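Local coordinates for Xaa-Pro Dipeptidase (Alteromonas macleodii, PDB 2QS8), which probably hydrolyses dipeptides or releases C-terminal residues from peptides, as a metal-dependent carboxypeptidase of the amidohydrolase superfamily, at residues A[73-81]-A[290-298]. Residues are numbered along the deposited sequence; the frame is centred on the assembly and turned at random.
Sequences GQEYQSKAQ and IDNFFPEIV
Tyr76, Ser78 and Lys79 of segment 73-81 meet residues 292-295 of segment 290-298. One hydrogen bond joins the two loops: Lys79 N donates to Phe293 O at 3.1 Å, with an angle of 149° at the hydrogen. The same carbonyl takes a CA-H...O contact from Ser78, whose CA lies 3.4 Å from Phe293 O. Ser78 OG turns back to its own chain and accepts from Gln81 N, an ST motif.

Aromatic contacts make up much of the rest. Ser78 CB sits over one face of the Phe293 ring, 3.8 Å from its centroid, as a CH-pi contact. Phe293 has CG anti to its backbone N (chi1 -178°), which swings the ring back beneath Ser78. Its CE2 also meets the edge of the Tyr76 ring, 4.0 Å from Tyr76 CD2. The Tyr76 and Phe294 rings pair obliquely, planes at 39°, with Tyr76 CE2 3.5 Å from Phe294 CD1. Phe293 CD2 covers a face of the Phe294 ring. A leucine in place of Phe293 would probably cost Ser78 CB its aromatic face and leave the Tyr76 edge less well packed.

Oxygen-to-methylene van der Waals contacts finish the interface. Tyr76 OH reaches Pro295 CD at 3.4 Å. The Lys79 chain runs alongside the backbone, its CD 3.7 Å from Phe294 O.

In this TIM-barrel enzyme, the contact ties the loop after strand 69-70 to the loop between helices 278-287 and 299-319. Phe293 and Phe294 rest on helix 278-287, and Phe294 also touches Leu202 of the methionine pocket. The Tyr76 side chain is about 8 Å from the bound methionine.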
# COMPACT_ATOMS: atom_id res chain seq x y z
N GLY A 73 -22.28 -12.85 22.96
CA GLY A 73 -21.10 -12.29 23.60
C GLY A 73 -21.29 -10.86 24.05
O GLY A 73 -20.46 -10.30 24.75
N GLN A 74 -22.40 -10.25 23.64
CA GLN A 74 -22.69 -8.88 24.03
C GLN A 74 -24.19 -8.64 24.13
O GLN A 74 -24.99 -9.36 23.53
CB GLN A 74 -22.06 -7.90 23.03
CG GLN A 74 -22.75 -7.85 21.69
CD GLN A 74 -21.89 -7.22 20.61
OE1 GLN A 74 -20.96 -7.84 20.09
NE2 GLN A 74 -22.19 -5.97 20.27
N GLU A 75 -24.55 -7.63 24.92
CA GLU A 75 -25.93 -7.19 25.13
C GLU A 75 -25.81 -5.72 25.49
O GLU A 75 -25.24 -5.39 26.53
CB GLU A 75 -26.61 -7.93 26.26
CG GLU A 75 -26.82 -9.40 25.99
CD GLU A 75 -27.83 -10.03 26.93
OE1 GLU A 75 -27.72 -9.80 28.15
OE2 GLU A 75 -28.72 -10.76 26.43
N TYR A 76 -26.33 -4.85 24.64
CA TYR A 76 -26.22 -3.42 24.88
C TYR A 76 -26.77 -2.96 26.23
O TYR A 76 -27.92 -3.22 26.56
CB TYR A 76 -26.91 -2.61 23.77
CG TYR A 76 -26.35 -1.22 23.67
CD1 TYR A 76 -25.12 -0.99 23.07
CD2 TYR A 76 -26.99 -0.15 24.30
CE1 TYR A 76 -24.52 0.26 23.10
CE2 TYR A 76 -26.40 1.11 24.34
CZ TYR A 76 -25.16 1.31 23.74
OH TYR A 76 -24.54 2.54 23.80
N GLN A 77 -25.93 -2.27 26.99
CA GLN A 77 -26.32 -1.74 28.29
C GLN A 77 -26.13 -0.24 28.30
O GLN A 77 -25.24 0.29 27.62
CB GLN A 77 -25.47 -2.36 29.41
CG GLN A 77 -25.74 -3.84 29.67
CD GLN A 77 -24.83 -4.41 30.73
OE1 GLN A 77 -23.62 -4.49 30.55
NE2 GLN A 77 -25.42 -4.82 31.85
N SER A 78 -26.95 0.46 29.07
CA SER A 78 -26.86 1.91 29.20
C SER A 78 -25.49 2.29 29.76
O SER A 78 -24.76 1.44 30.30
CB SER A 78 -27.94 2.41 30.16
OG SER A 78 -27.71 1.90 31.47
N LYS A 79 -25.15 3.58 29.64
CA LYS A 79 -23.90 4.10 30.16
C LYS A 79 -23.80 3.79 31.65
O LYS A 79 -22.74 3.40 32.15
CB LYS A 79 -23.81 5.61 29.94
CG LYS A 79 -23.65 6.02 28.49
CD LYS A 79 -23.59 7.54 28.34
CE LYS A 79 -22.38 8.13 29.06
NZ LYS A 79 -22.35 9.62 28.93
N ALA A 80 -24.90 3.96 32.37
CA ALA A 80 -24.93 3.70 33.80
C ALA A 80 -24.72 2.23 34.16
O ALA A 80 -24.11 1.93 35.19
CB ALA A 80 -26.25 4.20 34.39
N GLN A 81 -25.21 1.31 33.33
CA GLN A 81 -25.09 -0.13 33.61
C GLN A 81 -23.86 -0.81 33.03
O GLN A 81 -23.38 -1.80 33.58
CB GLN A 81 -26.33 -0.88 33.09
CG GLN A 81 -27.68 -0.52 33.72
CD GLN A 81 -27.81 -1.00 35.15
OE1 GLN A 81 -27.26 -2.03 35.52
NE2 GLN A 81 -28.56 -0.25 35.96
N ILE A 290 -34.70 7.96 26.68
CA ILE A 290 -34.14 7.97 28.02
C ILE A 290 -32.84 8.77 28.04
O ILE A 290 -31.90 8.44 27.31
CB ILE A 290 -33.84 6.56 28.51
CG1 ILE A 290 -35.10 5.70 28.40
CG2 ILE A 290 -33.30 6.60 29.93
CD1 ILE A 290 -34.89 4.24 28.72
N ASP A 291 -32.78 9.81 28.86
CA ASP A 291 -31.57 10.63 28.93
C ASP A 291 -30.37 9.80 29.39
O ASP A 291 -30.48 8.95 30.27
CB ASP A 291 -31.76 11.83 29.87
CG ASP A 291 -32.82 12.82 29.39
OD1 ASP A 291 -32.96 13.02 28.16
OD2 ASP A 291 -33.50 13.42 30.25
N ASN A 292 -29.22 10.05 28.75
CA ASN A 292 -27.96 9.40 29.07
C ASN A 292 -27.94 7.88 28.97
O ASN A 292 -27.11 7.22 29.61
CB ASN A 292 -27.49 9.82 30.46
CG ASN A 292 -27.29 11.32 30.58
OD1 ASN A 292 -26.51 11.92 29.85
ND2 ASN A 292 -28.02 11.94 31.52
N PHE A 293 -28.87 7.31 28.21
CA PHE A 293 -28.89 5.86 28.03
C PHE A 293 -27.77 5.58 27.03
O PHE A 293 -26.88 4.76 27.29
CB PHE A 293 -30.22 5.39 27.46
CG PHE A 293 -30.31 3.90 27.32
CD1 PHE A 293 -30.77 3.12 28.37
CD2 PHE A 293 -29.90 3.27 26.14
CE1 PHE A 293 -30.81 1.74 28.25
CE2 PHE A 293 -29.93 1.90 26.02
CZ PHE A 293 -30.39 1.13 27.08
N PHE A 294 -27.83 6.27 25.90
CA PHE A 294 -26.85 6.17 24.83
C PHE A 294 -25.84 7.31 24.97
O PHE A 294 -26.09 8.31 25.66
CB PHE A 294 -27.51 6.31 23.45
CG PHE A 294 -28.44 5.18 23.07
CD1 PHE A 294 -27.97 3.89 22.89
CD2 PHE A 294 -29.80 5.43 22.85
CE1 PHE A 294 -28.83 2.86 22.50
CE2 PHE A 294 -30.67 4.41 22.46
CZ PHE A 294 -30.19 3.12 22.29
N PRO A 295 -24.66 7.18 24.34
CA PRO A 295 -23.68 8.26 24.43
C PRO A 295 -24.35 9.41 23.67
O PRO A 295 -25.21 9.18 22.82
CB PRO A 295 -22.48 7.69 23.69
CG PRO A 295 -22.57 6.22 24.01
CD PRO A 295 -24.04 5.94 23.84
N GLU A 296 -23.96 10.65 23.96
CA GLU A 296 -24.56 11.80 23.29
C GLU A 296 -24.42 11.78 21.77
O GLU A 296 -25.31 12.26 21.06
CB GLU A 296 -23.97 13.10 23.85
CG GLU A 296 -24.36 13.40 25.29
CD GLU A 296 -25.85 13.22 25.56
OE1 GLU A 296 -26.67 13.84 24.84
OE2 GLU A 296 -26.20 12.45 26.48
N ILE A 297 -23.32 11.25 21.27
CA ILE A 297 -23.08 11.20 19.83
C ILE A 297 -23.94 10.11 19.15
O ILE A 297 -24.25 10.21 17.96
CB ILE A 297 -21.57 10.98 19.54
CG1 ILE A 297 -21.28 11.19 18.06
CG2 ILE A 297 -21.14 9.60 19.97
CD1 ILE A 297 -19.81 11.29 17.74
N VAL A 298 -24.32 9.10 19.94
CA VAL A 298 -25.14 7.99 19.46
C VAL A 298 -26.65 8.29 19.49
O VAL A 298 -27.38 7.96 18.55
CB VAL A 298 -24.89 6.71 20.31
CG1 VAL A 298 -25.87 5.61 19.91
CG2 VAL A 298 -23.46 6.24 20.16